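Local coordinates for protein dihydropteridine reductase (PDB 1OOE) that probably catalyses the NAD(P)H-dependent reduction of quinonoid dihydrobiopterin to tetrahydrobiopterin, working as a homodimer of the short-chain dehydrogenase/reductase family, at residues A[18-23]-A[39-44]; A[26-31]-A[204-209]; A[54-59]-A[108-113]; A[152-157]-A[168-173]. All blocks are in the same frame, centred on the assembly; numbering follows the deposited sequence.

Contacts 1 and 2 are partly buried neighbours: helix 14-25 of the first is followed in the chain by strand 28-34 of the second, which pairs in the sheet with strand 43-46. F23 O receives Y28 N as the helix ends. Contact 1 mixes one apolar pair with a polar edge, whereas contact 2 joins its segments by van der Waals packing, partly on an amide. Contacts 3 and 4 lie toward the subunit interface and meet through S108, A112, L153 and L157. Contact 3 sets helix against helix with charged ends at its border; contact 4, fully buried, sets a helix on the sheet with paired hydroxyls inside. W208 on L171 connects contacts 2 and 4.

Contact 1: A[18-23]-A[39-44]; sequences AILEFF and DQADSN
L20 and A41 make the apolar part of this contact. L20 CG stands anti to the backbone N (chi1 -174°), which sends the leucine from helix 14-25 toward the loop, and its CD1 methyl rests 3.9 Å from A41 CB. The other methyl, CD2, sits more loosely beside Q40 CB. L20 is buried, with V30 and N32 of strand 28-34 also against it.

The polar part belongs to E21 and Q40, both bent at chi2. E21 OE2 presses against the aliphatic part of the glutamine, 3.1 Å from Q40 CG and equally close to its CB, a tight carbon-oxygen approach. The two flat ends are turned 32° apart. A water donates to E21 OE1 at 2.8 Å; its link to Q40 OE1, at 2.5 Å, is unusually short and therefore doubtful. The amide's other end is tied down: Q40 NE2 donates to D39 OD1 over 2.8 Å, arriving from above the carboxylate plane. The backbone O of Q40 accepts from K24 NZ, on helix 14-25. With an alanine at this position, D39 would probably lose its amide donor and E21 OE2 part of the aliphatic stem it lies against.

Helix 14-25 follows the first strand of the Rossmann-type fold, and here it packs on the turn before 43-46, the outermost strand of the chain's sheet on that side.

Contact 2: A[26-31]-A[204-209]; sequences NGYTVL and HLLKWT
L206 reaches from helix 198-210 to both Y28 and N26, one methyl for each. Its CG lies anti to the backbone N (chi1 179°), which turns its two methyls toward the start of strand 28-34. CD1 comes to 3.6 Å from Y28 CE1, meeting the ring obliquely, and lies 3.9 Å from Y28 OH. CD2 is applied to the asparagine amide: it is 3.7 Å from N26 CG and nearly as close to N26 OD1 and ND2, a van der Waals contact with a polar group. One turn further along the helix, T209 CG2 approaches Y28 OH more distantly, at 4.2 Å. The Y28 ring also meets F23 edge-to-face, and L206 packs on F22.

The strand side owes its shape to the end of the preceding helix 14-25. G27, with a phi of 81°, is the C-prime residue of a Schellman motif in which Y28 N bonds to F23 O and G27 N to K24 O; a side chain there would jam against the carbonyl O of N26. The chain thus turns straight from the first helix of the Rossmann-type fold into its second strand, with N26 and Y28 both directed at the later helix.

Hydrogen bonds fix a polar group on each side. N26 ND2 donates to F22 O, which holds the amide on which L206 leans. T209 OG1 donates to L205 O at 2.7 Å, from above the carbonyl plane, while T209 N reaches that same oxygen from the opposite face.

Contact 3: A[54-59]-A[108-113]; sequences TEQEQS and SAIAAK
E57 and K113 meet where helices 53-68 and 93-118 run side by side, the two short segments inclined at 34° with their axes 10.5 Å apart. Following E57 outward, its CB lies 4.4 Å from I110 CD1, a methyl that comes closer still to the backbone N of E57, at 3.8 Å, and also reaches Q56 CB. CG stands anti to the backbone N (chi1 172°), and the extended chain carries CD past the isoleucine toward the lysine. At the tip, OE2 settles along the aliphatic part of K113, 3.6 Å from its CG and only slightly farther from CD and CE. A water lies 2.6 Å from E57 OE2; its link onward to K113 NZ is weak.

Beyond this pair stands the second subunit: K113 NZ donates to S90 O there, and E57 packs on V94 of that chain. The helix pair therefore borders the dimer interface. Since E57 OE2 stays 4.7 Å from K113 NZ, the opposite charges may attract at a distance, probably easing the burial of the lysine, while its strongest partner is S90 O of the second subunit.

Contact 4: A[152-157]-A[168-173]; sequences HLTSSL and SAVLTI
T154 and V170 are the closest backbone pair, 6.8 Å between CA atoms, where helix segment 152-157 runs along strand 169-173. The two are nearly antiparallel, 163° between their directions, with the axes 8.6 Å apart. Strand side chains alternate, so V170 and T172 face the helix while A169 and L171 turn from it; the helix answers with T154 and L157, one turn apart.

The polar link is a hydroxyl pair: T154 OG1 and T172 OG1 are hydrogen-bonded at 2.6 Å. Both oxygens stand anti to their own carbonyl carbons (chi1 -63° in T154), which points each across the gap at the other. T154 OG1 is further bound to V150 O one turn back in the helix, so a buried hydroxyl has two partners. T154 CG2 comes to 3.3 Å from T172 OG1. A valine in place of T154 would probably leave the buried T172 hydroxyl without its mate across the interface and V150 O without its side-chain partner.

Van der Waals contacts surround V170. Its CG1 methyl lies against a carbonyl oxygen, 3.7 Å from T154 O, and 4.3 Å from L157 CB, while V170 CG2 faces T154 CG2.

This is the helix-to-strand half of a beta-alpha-beta crossover, strand 123-128 to helix 141-158 to strand 169-175. T154, L157 and T172 also touch strand 123-128, and L153 and L157 pack on helix 93-118. Through H152 and S156, which bond to G135 and T137 of the second subunit, this helix faces that neighbouring chain.

Contact 1: A[18-23]-A[39-44]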
loop_
_atom_site.group_PDB
_atom_site.type_symbol
_atom_site.label_atom_id
_atom_site.label_comp_id
_atom_site.label_asym_id
_atom_site.label_seq_id
_atom_site.Cartn_x
_atom_site.Cartn_y
_atom_site.Cartn_z
ATOM N N ALA A 18 11.370 -0.081 24.668
ATOM C CA ALA A 18 10.621 -0.580 25.816
ATOM C C ALA A 18 10.412 -2.089 25.690
ATOM O O ALA A 18 10.555 -2.834 26.663
ATOM C CB ALA A 18 9.270 0.124 25.912
ATOM N N ILE A 19 10.060 -2.531 24.487
ATOM C CA ILE A 19 9.835 -3.948 24.231
ATOM C C ILE A 19 11.135 -4.727 24.413
ATOM O O ILE A 19 11.159 -5.762 25.078
ATOM C CB ILE A 19 9.286 -4.168 22.797
ATOM C CG1 ILE A 19 7.886 -3.559 22.693
ATOM C CG2 ILE A 19 9.233 -5.664 22.463
ATOM C CD1 ILE A 19 7.369 -3.440 21.275
ATOM N N LEU A 20 12.218 -4.217 23.834
ATOM C CA LEU A 20 13.520 -4.864 23.938
ATOM C C LEU A 20 13.941 -5.016 25.399
ATOM O O LEU A 20 14.344 -6.097 25.830
ATOM C CB LEU A 20 14.567 -4.056 23.161
ATOM C CG LEU A 20 15.982 -4.632 23.028
ATOM C CD1 LEU A 20 16.675 -4.016 21.812
ATOM C CD2 LEU A 20 16.773 -4.368 24.297
ATOM N N GLU A 21 13.836 -3.935 26.165
ATOM C CA GLU A 21 14.204 -3.976 27.577
ATOM C C GLU A 21 13.342 -4.961 28.363
ATOM O O GLU A 21 13.845 -5.700 29.213
ATOM C CB GLU A 21 14.074 -2.584 28.204
ATOM C CG GLU A 21 15.112 -1.571 27.748
ATOM C CD GLU A 21 16.533 -2.025 28.023
ATOM O OE1 GLU A 21 16.741 -2.776 29.001
ATOM O OE2 GLU A 21 17.444 -1.620 27.270
ATOM N N PHE A 22 12.045 -4.972 28.077
ATOM C CA PHE A 22 11.118 -5.853 28.774
ATOM C C PHE A 22 11.413 -7.336 28.552
ATOM O O PHE A 22 11.424 -8.117 29.504
ATOM C CB PHE A 22 9.681 -5.545 28.353
ATOM C CG PHE A 22 8.644 -6.226 29.195
ATOM C CD1 PHE A 22 8.440 -5.840 30.516
ATOM C CD2 PHE A 22 7.873 -7.256 28.672
ATOM C CE1 PHE A 22 7.480 -6.472 31.305
ATOM C CE2 PHE A 22 6.909 -7.897 29.453
ATOM C CZ PHE A 22 6.713 -7.503 30.769
ATOM N N PHE A 23 11.648 -7.732 27.304
ATOM C CA PHE A 23 11.941 -9.137 27.033
ATOM C C PHE A 23 13.280 -9.543 27.631
ATOM O O PHE A 23 13.439 -10.667 28.111
ATOM C CB PHE A 23 11.921 -9.422 25.526
ATOM C CG PHE A 23 10.547 -9.727 24.993
ATOM C CD1 PHE A 23 9.592 -8.721 24.867
ATOM C CD2 PHE A 23 10.189 -11.034 24.664
ATOM C CE1 PHE A 23 8.299 -9.013 24.424
ATOM C CE2 PHE A 23 8.903 -11.335 24.222
ATOM C CZ PHE A 23 7.953 -10.321 24.103
ATOM N N ASP A 39 22.889 -0.514 22.370
ATOM C CA ASP A 39 23.902 -1.205 23.162
ATOM C C ASP A 39 23.365 -2.135 24.245
ATOM O O ASP A 39 24.143 -2.782 24.948
ATOM C CB ASP A 39 24.886 -0.204 23.779
ATOM C CG ASP A 39 24.197 0.870 24.588
ATOM O OD1 ASP A 39 23.178 0.567 25.240
ATOM O OD2 ASP A 39 24.689 2.019 24.585
ATOM N N GLN A 40 22.044 -2.213 24.376
ATOM C CA GLN A 40 21.440 -3.092 25.370
ATOM C C GLN A 40 21.057 -4.437 24.753
ATOM O O GLN A 40 20.804 -5.406 25.466
ATOM C CB GLN A 40 20.202 -2.432 25.985
ATOM C CG GLN A 40 20.506 -1.158 26.757
ATOM C CD GLN A 40 21.580 -1.361 27.811
ATOM O OE1 GLN A 40 21.418 -2.159 28.735
ATOM N NE2 GLN A 40 22.688 -0.638 27.674
ATOM N N ALA A 41 21.029 -4.493 23.425
ATOM C CA ALA A 41 20.676 -5.720 22.713
ATOM C C ALA A 41 21.831 -6.718 22.690
ATOM O O ALA A 41 22.996 -6.328 22.780
ATOM C CB ALA A 41 20.260 -5.386 21.289
ATOM N N ASP A 42 21.505 -8.004 22.560
ATOM C CA ASP A 42 22.528 -9.048 22.513
ATOM C C ASP A 42 23.182 -9.082 21.138
ATOM O O ASP A 42 24.347 -9.459 20.995
ATOM C CB ASP A 42 21.923 -10.419 22.826
ATOM C CG ASP A 42 21.393 -10.512 24.244
ATOM O OD1 ASP A 42 20.264 -10.044 24.495
ATOM O OD2 ASP A 42 22.115 -11.047 25.112
ATOM N N SER A 43 22.414 -8.692 20.128
ATOM C CA SER A 43 22.887 -8.641 18.751
ATOM C C SER A 43 22.261 -7.445 18.055
ATOM O O SER A 43 21.092 -7.128 18.276
ATOM C CB SER A 43 22.515 -9.918 17.995
ATOM O OG SER A 43 23.355 -10.993 18.368
ATOM N N ASN A 44 23.052 -6.776 17.225
ATOM C CA ASN A 44 22.576 -5.618 16.487
ATOM C C ASN A 44 22.736 -5.807 14.988
ATOM O O ASN A 44 23.826 -6.107 14.495
ATOM C CB ASN A 44 23.324 -4.359 16.935
ATOM C CG ASN A 44 22.748 -3.762 18.204
ATOM O OD1 ASN A 44 21.643 -3.217 18.199
ATOM N ND2 ASN A 44 23.488 -3.870 19.303
HETATM O O HOH W 1 19.366 -3.433 29.513
#

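Contact 2: A[26-31]-A[204-209]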
loop_
_atom_site.group_PDB
_atom_site.type_symbol
_atom_site.label_atom_id
_atom_site.label_comp_id
_atom_site.label_asym_id
_atom_site.label_seq_id
_atom_site.Cartn_x
_atom_site.Cartn_y
_atom_site.Cartn_z
ATOM N N ASN A 26 13.002 -10.321 31.097
ATOM C CA ASN A 26 12.309 -11.589 31.266
ATOM C C ASN A 26 13.055 -12.807 30.724
ATOM O O ASN A 26 12.442 -13.813 30.371
ATOM C CB ASN A 26 10.911 -11.496 30.652
ATOM C CG ASN A 26 9.924 -10.798 31.571
ATOM O OD1 ASN A 26 9.380 -11.408 32.493
ATOM N ND2 ASN A 26 9.704 -9.510 31.337
ATOM N N GLY A 27 14.380 -12.702 30.655
ATOM C CA GLY A 27 15.204 -13.816 30.215
ATOM C C GLY A 27 15.398 -14.125 28.742
ATOM O O GLY A 27 15.964 -15.169 28.411
ATOM N N TYR A 28 14.945 -13.246 27.851
ATOM C CA TYR A 28 15.114 -13.501 26.423
ATOM C C TYR A 28 16.370 -12.860 25.843
ATOM O O TYR A 28 16.871 -11.863 26.360
ATOM C CB TYR A 28 13.911 -12.981 25.627
ATOM C CG TYR A 28 12.649 -13.799 25.760
ATOM C CD1 TYR A 28 11.843 -13.698 26.891
ATOM C CD2 TYR A 28 12.260 -14.679 24.747
ATOM C CE1 TYR A 28 10.680 -14.452 27.015
ATOM C CE2 TYR A 28 11.100 -15.437 24.859
ATOM C CZ TYR A 28 10.315 -15.319 25.996
ATOM O OH TYR A 28 9.168 -16.070 26.115
ATOM N N THR A 29 16.879 -13.461 24.771
ATOM C CA THR A 29 18.026 -12.924 24.051
ATOM C C THR A 29 17.326 -12.031 23.037
ATOM O O THR A 29 16.355 -12.461 22.415
ATOM C CB THR A 29 18.788 -14.022 23.287
ATOM O OG1 THR A 29 19.320 -14.972 24.219
ATOM C CG2 THR A 29 19.925 -13.416 22.474
ATOM N N VAL A 30 17.794 -10.800 22.868
ATOM C CA VAL A 30 17.137 -9.890 21.938
ATOM C C VAL A 30 18.013 -9.344 20.819
ATOM O O VAL A 30 19.107 -8.827 21.049
ATOM C CB VAL A 30 16.512 -8.692 22.694
ATOM C CG1 VAL A 30 15.688 -7.844 21.734
ATOM C CG2 VAL A 30 15.657 -9.195 23.846
ATOM N N LEU A 31 17.513 -9.464 19.597
ATOM C CA LEU A 31 18.225 -8.962 18.432
ATOM C C LEU A 31 17.528 -7.689 17.976
ATOM O O LEU A 31 16.314 -7.681 17.765
ATOM C CB LEU A 31 18.203 -9.990 17.296
ATOM C CG LEU A 31 18.956 -11.308 17.503
ATOM C CD1 LEU A 31 18.198 -12.201 18.474
ATOM C CD2 LEU A 31 19.111 -12.009 16.159
ATOM N N HIS A 204 1.584 -7.571 26.702
ATOM C CA HIS A 204 0.788 -8.419 25.827
ATOM C C HIS A 204 1.649 -9.197 24.846
ATOM O O HIS A 204 1.339 -10.344 24.522
ATOM C CB HIS A 204 -0.279 -7.608 25.087
ATOM C CG HIS A 204 -1.513 -7.369 25.902
ATOM N ND1 HIS A 204 -1.550 -6.478 26.953
ATOM C CD2 HIS A 204 -2.736 -7.949 25.856
ATOM C CE1 HIS A 204 -2.743 -6.520 27.520
ATOM N NE2 HIS A 204 -3.482 -7.405 26.874
ATOM N N LEU A 205 2.737 -8.597 24.373
ATOM C CA LEU A 205 3.601 -9.324 23.451
ATOM C C LEU A 205 4.208 -10.537 24.158
ATOM O O LEU A 205 4.287 -11.621 23.577
ATOM C CB LEU A 205 4.711 -8.423 22.908
ATOM C CG LEU A 205 4.283 -7.344 21.908
ATOM C CD1 LEU A 205 5.478 -6.472 21.556
ATOM C CD2 LEU A 205 3.704 -7.999 20.659
ATOM N N LEU A 206 4.631 -10.369 25.407
ATOM C CA LEU A 206 5.207 -11.498 26.143
ATOM C C LEU A 206 4.145 -12.583 26.340
ATOM O O LEU A 206 4.430 -13.775 26.191
ATOM C CB LEU A 206 5.764 -11.048 27.503
ATOM C CG LEU A 206 6.376 -12.149 28.385
ATOM C CD1 LEU A 206 7.518 -12.830 27.643
ATOM C CD2 LEU A 206 6.874 -11.551 29.690
ATOM N N LYS A 207 2.920 -12.172 26.658
ATOM C CA LYS A 207 1.831 -13.128 26.861
ATOM C C LYS A 207 1.518 -13.916 25.590
ATOM O O LYS A 207 1.420 -15.143 25.619
ATOM C CB LYS A 207 0.555 -12.420 27.325
ATOM C CG LYS A 207 -0.581 -13.392 27.648
ATOM C CD LYS A 207 -1.865 -12.697 28.082
ATOM C CE LYS A 207 -2.502 -11.912 26.940
ATOM N NZ LYS A 207 -3.858 -11.399 27.311
ATOM N N TRP A 208 1.354 -13.210 24.476
ATOM C CA TRP A 208 1.046 -13.869 23.215
ATOM C C TRP A 208 2.204 -14.747 22.740
ATOM O O TRP A 208 1.991 -15.748 22.049
ATOM C CB TRP A 208 0.700 -12.837 22.134
ATOM C CG TRP A 208 -0.495 -11.969 22.450
ATOM C CD1 TRP A 208 -1.604 -12.322 23.161
ATOM C CD2 TRP A 208 -0.716 -10.621 22.006
ATOM N NE1 TRP A 208 -2.506 -11.278 23.187
ATOM C CE2 TRP A 208 -1.984 -10.224 22.484
ATOM C CE3 TRP A 208 0.034 -9.714 21.246
ATOM C CZ2 TRP A 208 -2.520 -8.955 22.229
ATOM C CZ3 TRP A 208 -0.499 -8.451 20.990
ATOM C CH2 TRP A 208 -1.764 -8.087 21.481
ATOM N N THR A 209 3.426 -14.379 23.108
ATOM C CA THR A 209 4.596 -15.154 22.703
ATOM C C THR A 209 4.689 -16.474 23.463
ATOM O O THR A 209 5.007 -17.517 22.880
ATOM C CB THR A 209 5.905 -14.360 22.936
ATOM O OG1 THR A 209 5.896 -13.173 22.133
ATOM C CG2 THR A 209 7.118 -15.197 22.549
#

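Contact 3: A[54-59]-A[108-113]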
loop_
_atom_site.group_PDB
_atom_site.type_symbol
_atom_site.label_atom_id
_atom_site.label_comp_id
_atom_site.label_asym_id
_atom_site.label_seq_id
_atom_site.Cartn_x
_atom_site.Cartn_y
_atom_site.Cartn_z
ATOM N N THR A 54 15.469 -3.953 -1.963
ATOM C CA THR A 54 16.115 -5.253 -2.108
ATOM C C THR A 54 17.501 -5.283 -1.467
ATOM O O THR A 54 17.914 -6.307 -0.923
ATOM C CB THR A 54 16.204 -5.685 -3.598
ATOM O OG1 THR A 54 16.833 -4.653 -4.369
ATOM C CG2 THR A 54 14.813 -5.951 -4.154
ATOM N N GLU A 55 18.218 -4.164 -1.516
ATOM C CA GLU A 55 19.541 -4.106 -0.898
ATOM C C GLU A 55 19.383 -4.226 0.617
ATOM O O GLU A 55 20.172 -4.898 1.282
ATOM C CB GLU A 55 20.252 -2.791 -1.252
ATOM C CG GLU A 55 20.651 -2.666 -2.720
ATOM C CD GLU A 55 21.334 -1.342 -3.031
ATOM O OE1 GLU A 55 20.784 -0.281 -2.658
ATOM O OE2 GLU A 55 22.416 -1.356 -3.657
ATOM N N GLN A 56 18.360 -3.574 1.167
ATOM C CA GLN A 56 18.119 -3.650 2.604
ATOM C C GLN A 56 17.729 -5.068 3.003
ATOM O O GLN A 56 18.199 -5.583 4.018
ATOM C CB GLN A 56 17.023 -2.665 3.024
ATOM C CG GLN A 56 17.547 -1.305 3.460
ATOM C CD GLN A 56 16.448 -0.414 4.000
ATOM O OE1 GLN A 56 15.565 -0.875 4.723
ATOM N NE2 GLN A 56 16.499 0.871 3.661
ATOM N N GLU A 57 16.874 -5.702 2.203
ATOM C CA GLU A 57 16.459 -7.071 2.492
ATOM C C GLU A 57 17.683 -7.977 2.571
ATOM O O GLU A 57 17.883 -8.693 3.552
ATOM C CB GLU A 57 15.526 -7.621 1.405
ATOM C CG GLU A 57 15.251 -9.117 1.598
ATOM C CD GLU A 57 14.613 -9.795 0.402
ATOM O OE1 GLU A 57 14.839 -9.354 -0.744
ATOM O OE2 GLU A 57 13.898 -10.796 0.614
ATOM N N GLN A 58 18.510 -7.935 1.533
ATOM C CA GLN A 58 19.695 -8.780 1.490
ATOM C C GLN A 58 20.607 -8.591 2.693
ATOM O O GLN A 58 21.020 -9.563 3.325
ATOM C CB GLN A 58 20.490 -8.521 0.205
ATOM C CG GLN A 58 21.641 -9.498 0.005
ATOM C CD GLN A 58 22.347 -9.299 -1.322
ATOM O OE1 GLN A 58 21.708 -9.235 -2.371
ATOM N NE2 GLN A 58 23.671 -9.213 -1.282
ATOM N N SER A 59 20.909 -7.339 3.020
ATOM C CA SER A 59 21.796 -7.046 4.139
ATOM C C SER A 59 21.220 -7.492 5.475
ATOM O O SER A 59 21.910 -8.114 6.279
ATOM C CB SER A 59 22.106 -5.550 4.192
ATOM O OG SER A 59 23.047 -5.273 5.212
ATOM N N SER A 108 7.876 -3.649 7.380
ATOM C CA SER A 108 6.897 -4.701 7.626
ATOM C C SER A 108 7.149 -5.904 6.736
ATOM O O SER A 108 7.049 -7.038 7.181
ATOM C CB SER A 108 5.476 -4.187 7.375
ATOM O OG SER A 108 5.124 -3.192 8.314
ATOM N N ALA A 109 7.470 -5.648 5.472
ATOM C CA ALA A 109 7.722 -6.728 4.525
ATOM C C ALA A 109 8.990 -7.503 4.864
ATOM O O ALA A 109 9.012 -8.727 4.765
ATOM C CB ALA A 109 7.813 -6.174 3.117
ATOM N N ILE A 110 10.051 -6.798 5.241
ATOM C CA ILE A 110 11.299 -7.472 5.591
ATOM C C ILE A 110 11.105 -8.247 6.895
ATOM O O ILE A 110 11.655 -9.337 7.067
ATOM C CB ILE A 110 12.470 -6.462 5.709
ATOM C CG1 ILE A 110 12.762 -5.869 4.326
ATOM C CG2 ILE A 110 13.720 -7.156 6.253
ATOM C CD1 ILE A 110 13.847 -4.813 4.305
ATOM N N ALA A 111 10.305 -7.704 7.810
ATOM C CA ALA A 111 10.040 -8.410 9.061
ATOM C C ALA A 111 9.326 -9.724 8.726
ATOM O O ALA A 111 9.624 -10.776 9.306
ATOM C CB ALA A 111 9.170 -7.551 9.990
ATOM N N ALA A 112 8.390 -9.665 7.781
ATOM C CA ALA A 112 7.654 -10.859 7.373
ATOM C C ALA A 112 8.608 -11.879 6.751
ATOM O O ALA A 112 8.530 -13.068 7.048
ATOM C CB ALA A 112 6.550 -10.490 6.376
ATOM N N LYS A 113 9.503 -11.409 5.885
ATOM C CA LYS A 113 10.474 -12.294 5.241
ATOM C C LYS A 113 11.326 -12.984 6.306
ATOM O O LYS A 113 11.625 -14.177 6.199
ATOM C CB LYS A 113 11.380 -11.495 4.292
ATOM C CG LYS A 113 12.353 -12.360 3.481
ATOM C CD LYS A 113 11.613 -13.316 2.552
ATOM C CE LYS A 113 12.577 -14.240 1.821
ATOM N NZ LYS A 113 11.877 -15.063 0.799
HETATM O O HOH W 2 12.101 -12.010 -0.762
#

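Contact 4: A[152-157]-A[168-173]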
loop_
_atom_site.group_PDB
_atom_site.type_symbol
_atom_site.label_atom_id
_atom_site.label_comp_id
_atom_site.label_asym_id
_atom_site.label_seq_id
_atom_site.Cartn_x
_atom_site.Cartn_y
_atom_site.Cartn_z
ATOM N N HIS A 152 -3.266 -4.918 4.606
ATOM C CA HIS A 152 -3.545 -5.975 3.639
ATOM C C HIS A 152 -2.515 -7.097 3.759
ATOM O O HIS A 152 -2.861 -8.281 3.683
ATOM C CB HIS A 152 -3.564 -5.440 2.203
ATOM C CG HIS A 152 -4.072 -6.442 1.216
ATOM N ND1 HIS A 152 -3.249 -7.358 0.593
ATOM C CD2 HIS A 152 -5.335 -6.759 0.846
ATOM C CE1 HIS A 152 -3.987 -8.199 -0.111
ATOM N NE2 HIS A 152 -5.256 -7.860 0.028
ATOM N N LEU A 153 -1.256 -6.712 3.957
ATOM C CA LEU A 153 -0.164 -7.670 4.111
ATOM C C LEU A 153 -0.506 -8.606 5.260
ATOM O O LEU A 153 -0.281 -9.816 5.191
ATOM C CB LEU A 153 1.141 -6.927 4.416
ATOM C CG LEU A 153 2.337 -7.751 4.913
ATOM C CD1 LEU A 153 2.740 -8.778 3.874
ATOM C CD2 LEU A 153 3.496 -6.826 5.210
ATOM N N THR A 154 -1.053 -8.029 6.323
ATOM C CA THR A 154 -1.448 -8.802 7.489
ATOM C C THR A 154 -2.450 -9.891 7.114
ATOM O O THR A 154 -2.315 -11.046 7.538
ATOM C CB THR A 154 -2.059 -7.874 8.557
ATOM O OG1 THR A 154 -1.057 -6.947 8.991
ATOM C CG2 THR A 154 -2.554 -8.676 9.755
ATOM N N SER A 155 -3.447 -9.539 6.305
ATOM C CA SER A 155 -4.455 -10.518 5.913
ATOM C C SER A 155 -3.870 -11.616 5.033
ATOM O O SER A 155 -4.245 -12.777 5.168
ATOM C CB SER A 155 -5.644 -9.847 5.204
ATOM O OG SER A 155 -5.328 -9.416 3.891
ATOM N N SER A 156 -2.945 -11.258 4.146
ATOM C CA SER A 156 -2.325 -12.255 3.273
ATOM C C SER A 156 -1.441 -13.226 4.058
ATOM O O SER A 156 -1.435 -14.424 3.787
ATOM C CB SER A 156 -1.496 -11.572 2.183
ATOM O OG SER A 156 -2.330 -10.860 1.284
ATOM N N LEU A 157 -0.695 -12.712 5.030
ATOM C CA LEU A 157 0.185 -13.556 5.839
ATOM C C LEU A 157 -0.573 -14.546 6.725
ATOM O O LEU A 157 -0.101 -15.665 6.964
ATOM C CB LEU A 157 1.095 -12.685 6.713
ATOM C CG LEU A 157 2.097 -11.791 5.977
ATOM C CD1 LEU A 157 2.760 -10.853 6.968
ATOM C CD2 LEU A 157 3.142 -12.646 5.267
ATOM N N SER A 168 1.694 -20.694 13.436
ATOM C CA SER A 168 2.116 -19.350 13.829
ATOM C C SER A 168 0.974 -18.361 13.641
ATOM O O SER A 168 -0.028 -18.665 12.992
ATOM C CB SER A 168 3.325 -18.896 13.004
ATOM O OG SER A 168 2.997 -18.774 11.631
ATOM N N ALA A 169 1.129 -17.172 14.211
ATOM C CA ALA A 169 0.100 -16.147 14.089
ATOM C C ALA A 169 0.730 -14.800 13.795
ATOM O O ALA A 169 1.874 -14.546 14.170
ATOM C CB ALA A 169 -0.712 -16.060 15.381
ATOM N N VAL A 170 -0.020 -13.952 13.099
ATOM C CA VAL A 170 0.422 -12.594 12.809
ATOM C C VAL A 170 -0.626 -11.688 13.459
ATOM O O VAL A 170 -1.832 -11.910 13.302
ATOM C CB VAL A 170 0.515 -12.313 11.281
ATOM C CG1 VAL A 170 -0.818 -12.577 10.605
ATOM C CG2 VAL A 170 0.957 -10.880 11.047
ATOM N N LEU A 171 -0.164 -10.708 14.232
ATOM C CA LEU A 171 -1.053 -9.767 14.912
ATOM C C LEU A 171 -0.569 -8.357 14.595
ATOM O O LEU A 171 0.630 -8.085 14.639
ATOM C CB LEU A 171 -1.035 -10.006 16.430
ATOM C CG LEU A 171 -1.536 -11.374 16.909
ATOM C CD1 LEU A 171 -1.443 -11.447 18.427
ATOM C CD2 LEU A 171 -2.974 -11.596 16.443
ATOM N N THR A 172 -1.500 -7.461 14.275
ATOM C CA THR A 172 -1.143 -6.088 13.918
ATOM C C THR A 172 -1.811 -5.098 14.875
ATOM O O THR A 172 -3.034 -5.032 14.954
ATOM C CB THR A 172 -1.552 -5.813 12.450
ATOM O OG1 THR A 172 -0.747 -6.624 11.580
ATOM C CG2 THR A 172 -1.352 -4.351 12.084
ATOM N N ILE A 173 -0.999 -4.337 15.609
ATOM C CA ILE A 173 -1.530 -3.387 16.585
ATOM C C ILE A 173 -1.821 -1.995 16.031
ATOM O O ILE A 173 -1.130 -1.512 15.137
ATOM C CB ILE A 173 -0.582 -3.244 17.802
ATOM C CG1 ILE A 173 0.764 -2.656 17.371
ATOM C CG2 ILE A 173 -0.362 -4.608 18.450
ATOM C CD1 ILE A 173 1.713 -2.380 18.530
#